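Local coordinates for cell death-related nuclease 4 (Caenorhabditis elegans, PDB 3CG7), which degrades RNA and DNA as a 3'-5' exonuclease and takes part in the breakdown of DNA during apoptosis, at residues L218-S223 with C270-K275. Sequence-based numbering, arbitrary orientation.
Sequences LTCCAS and CRYCRK. With ZN (zinc ion), chain C.
Thr219, at the end of strand 216-219, comes within 5.9 Å of Cys270, CA to CA, where the looped segment 270-275 passes the strand end; no direct hydrogen bond joins the two segments. A water bridges them instead, donating to Leu218 O and accepting from Arg271 N. The main link is a zinc ion, bound by Cys220 SG at 2.4 Å, Cys270 SG at 2.5 Å and Cys273 SG at 2.3 Å, with Cys280 completing a four-cysteine site. Cys270 and Cys273 form a CxxC pair whose turn is closed by the backbone bond from Arg274 N to Cys270 O; within it, Tyr272 N reaches back to Cys270 SG in a weak hydrogen bond. The two cysteines of the pair reach the metal with different rotamers: chi1 of 179° swings SG of Cys270 away from its own N, while in Cys273, at 72°, SG is tucked in between N and C. Beside the site, Thr219 OG1 rests 3.3 Å from Cys270 SG, and CB of Tyr272 packs against the same hydroxyl. The Tyr272 ring turns one face to Cys221: CB makes a CH-pi contact 3.7 Å from the ring centroid, and SG lies over that face farther out, nearer CZ and CE2. Zinc, water and Tyr272 packing thus join turn 270-273 to the end of strand 216-219 and the residues just after it. Next to this strand lies strand 253-256, the sheet's outermost within this chain, whose Val253 forms a backbone hydrogen bond with Thr219 and touches its side chain; the zinc-binding loop leads from that strand toward helix 300-305.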
ATOM      1  N   LEU A 218       2.461 -30.197  -0.471  1.00 46.48           N
ATOM      2  CA  LEU A 218       3.311 -29.241   0.219  1.00 47.22           C
ATOM      3  C   LEU A 218       4.076 -29.928   1.322  1.00 48.11           C
ATOM      4  O   LEU A 218       3.488 -30.528   2.226  1.00 48.38           O
ATOM      5  CB  LEU A 218       2.508 -28.052   0.749  1.00 47.03           C
ATOM      6  CG  LEU A 218       1.804 -27.220  -0.324  1.00 45.97           C
ATOM      7  CD1 LEU A 218       0.996 -26.124   0.317  1.00 44.79           C
ATOM      8  CD2 LEU A 218       2.803 -26.655  -1.314  1.00 45.30           C
ATOM      9  N   THR A 219       5.396 -29.838   1.231  1.00 49.04           N
ATOM     10  CA  THR A 219       6.277 -30.566   2.122  1.00 50.07           C
ATOM     11  C   THR A 219       7.230 -29.605   2.835  1.00 50.66           C
ATOM     12  O   THR A 219       7.488 -28.503   2.351  1.00 50.47           O
ATOM     13  CB  THR A 219       7.029 -31.669   1.340  1.00 50.05           C
ATOM     14  OG1 THR A 219       7.506 -32.662   2.246  1.00 51.85           O
ATOM     15  CG2 THR A 219       8.195 -31.102   0.544  1.00 49.64           C
ATOM     16  N   CYS A 220       7.742 -30.022   3.985  1.00 51.69           N
ATOM     17  CA  CYS A 220       8.581 -29.154   4.809  1.00 53.07           C
ATOM     18  C   CYS A 220      10.043 -29.100   4.361  1.00 53.82           C
ATOM     19  O   CYS A 220      10.813 -28.259   4.842  1.00 54.24           O
ATOM     20  CB  CYS A 220       8.515 -29.589   6.270  1.00 52.81           C
ATOM     21  SG  CYS A 220       9.087 -31.287   6.528  1.00 54.50           S
ATOM     22  N   CYS A 221      10.434 -29.983   3.449  1.00 54.61           N
ATOM     23  CA  CYS A 221      11.846 -30.118   3.120  1.00 54.89           C
ATOM     24  C   CYS A 221      12.128 -30.536   1.685  1.00 54.98           C
ATOM     25  O   CYS A 221      11.412 -31.348   1.108  1.00 55.16           O
ATOM     26  CB  CYS A 221      12.496 -31.103   4.085  1.00 54.96           C
ATOM     27  SG  CYS A 221      14.274 -30.965   4.165  1.00 55.86           S
ATOM     28  N   ALA A 222      13.183 -29.967   1.116  1.00 55.22           N
ATOM     29  CA  ALA A 222      13.654 -30.350  -0.210  1.00 55.76           C
ATOM     30  C   ALA A 222      15.174 -30.233  -0.276  1.00 56.01           C
ATOM     31  O   ALA A 222      15.755 -29.285   0.260  1.00 56.03           O
ATOM     32  CB  ALA A 222      13.000 -29.490  -1.289  1.00 55.73           C
ATOM     33  N   SER A 223      15.806 -31.193  -0.942  1.00 56.40           N
ATOM     34  CA  SER A 223      17.264 -31.223  -1.067  1.00 56.92           C
ATOM     35  C   SER A 223      17.822 -30.008  -1.817  1.00 57.33           C
ATOM     36  O   SER A 223      18.938 -29.559  -1.530  1.00 57.27           O
ATOM     37  CB  SER A 223      17.726 -32.519  -1.743  1.00 56.82           C
ATOM     38  OG  SER A 223      17.240 -32.595  -3.071  1.00 57.01           O
ATOM     39  N   CYS A 270       2.860 -35.579   6.136  1.00 55.97           N
ATOM     40  CA  CYS A 270       3.861 -34.963   5.286  1.00 56.13           C
ATOM     41  C   CYS A 270       4.671 -36.029   4.542  1.00 56.45           C
ATOM     42  O   CYS A 270       5.107 -37.008   5.140  1.00 56.29           O
ATOM     43  CB  CYS A 270       4.764 -34.063   6.121  1.00 55.75           C
ATOM     44  SG  CYS A 270       6.063 -33.259   5.186  1.00 55.94           S
ATOM     45  N   ARG A 271       4.868 -35.832   3.238  1.00 57.10           N
ATOM     46  CA  ARG A 271       5.580 -36.806   2.397  1.00 57.86           C
ATOM     47  C   ARG A 271       7.024 -37.018   2.825  1.00 58.19           C
ATOM     48  O   ARG A 271       7.576 -38.104   2.625  1.00 58.39           O
ATOM     49  CB  ARG A 271       5.550 -36.409   0.914  1.00 57.90           C
ATOM     50  CG  ARG A 271       4.176 -36.401   0.292  1.00 58.88           C
ATOM     51  CD  ARG A 271       3.747 -37.768  -0.256  1.00 62.27           C
ATOM     52  NE  ARG A 271       3.590 -38.805   0.767  1.00 64.25           N
ATOM     53  CZ  ARG A 271       2.673 -38.795   1.732  1.00 64.89           C
ATOM     54  NH1 ARG A 271       1.817 -37.786   1.845  1.00 65.37           N
ATOM     55  NH2 ARG A 271       2.622 -39.798   2.599  1.00 66.17           N
ATOM     56  N   TYR A 272       7.632 -35.985   3.407  1.00 58.72           N
ATOM     57  CA  TYR A 272       9.020 -36.075   3.842  1.00 59.28           C
ATOM     58  C   TYR A 272       9.166 -36.586   5.274  1.00 59.63           C
ATOM     59  O   TYR A 272       9.764 -37.638   5.493  1.00 59.73           O
ATOM     60  CB  TYR A 272       9.750 -34.738   3.662  1.00 59.43           C
ATOM     61  CG  TYR A 272      11.199 -34.776   4.111  1.00 60.01           C
ATOM     62  CD1 TYR A 272      12.196 -35.279   3.274  1.00 59.74           C
ATOM     63  CD2 TYR A 272      11.569 -34.311   5.380  1.00 60.47           C
ATOM     64  CE1 TYR A 272      13.526 -35.318   3.687  1.00 60.50           C
ATOM     65  CE2 TYR A 272      12.896 -34.345   5.803  1.00 60.42           C
ATOM     66  CZ  TYR A 272      13.868 -34.849   4.952  1.00 60.56           C
ATOM     67  OH  TYR A 272      15.182 -34.881   5.367  1.00 60.74           O
ATOM     68  N   CYS A 273       8.624 -35.851   6.242  1.00 60.12           N
ATOM     69  CA  CYS A 273       8.861 -36.170   7.652  1.00 60.84           C
ATOM     70  C   CYS A 273       7.884 -37.211   8.208  1.00 61.31           C
ATOM     71  O   CYS A 273       8.054 -37.699   9.331  1.00 61.46           O
ATOM     72  CB  CYS A 273       8.867 -34.899   8.513  1.00 60.72           C
ATOM     73  SG  CYS A 273       7.248 -34.130   8.749  1.00 61.27           S
ATOM     74  N   ARG A 274       6.860 -37.532   7.419  1.00 61.80           N
ATOM     75  CA  ARG A 274       5.895 -38.595   7.739  1.00 62.21           C
ATOM     76  C   ARG A 274       5.101 -38.344   9.026  1.00 61.97           C
ATOM     77  O   ARG A 274       4.486 -39.263   9.573  1.00 62.12           O
ATOM     78  CB  ARG A 274       6.579 -39.977   7.742  1.00 62.44           C
ATOM     79  CG  ARG A 274       7.287 -40.324   6.424  1.00 63.97           C
ATOM     80  CD  ARG A 274       6.319 -40.901   5.388  1.00 67.13           C
ATOM     81  NE  ARG A 274       6.731 -40.607   4.011  1.00 69.42           N
ATOM     82  CZ  ARG A 274       6.377 -41.320   2.939  1.00 70.63           C
ATOM     83  NH1 ARG A 274       5.605 -42.396   3.063  1.00 70.97           N
ATOM     84  NH2 ARG A 274       6.802 -40.959   1.731  1.00 71.24           N
ATOM     85  N   LYS A 275       5.106 -37.096   9.489  1.00 61.56           N
ATOM     86  CA  LYS A 275       4.363 -36.702  10.689  1.00 61.12           C
ATOM     87  C   LYS A 275       3.058 -36.004  10.319  1.00 59.40           C
ATOM     88  O   LYS A 275       2.940 -35.425   9.236  1.00 59.75           O
ATOM     89  CB  LYS A 275       5.198 -35.765  11.565  1.00 61.34           C
ATOM     90  CG  LYS A 275       6.521 -36.337  12.062  1.00 62.35           C
ATOM     91  CD  LYS A 275       7.332 -35.251  12.767  1.00 62.47           C
ATOM     92  CE  LYS A 275       8.814 -35.599  12.837  1.00 63.15           C
ATOM     93  NZ  LYS A 275       9.603 -34.473  13.413  1.00 63.17           N
TER
HETATM   94 ZN    ZN C 299       7.089 -32.366   7.264  1.00 58.48          ZN
HETATM   95  O   HOH W   1       3.193 -33.530   2.152  1.00 61.40           O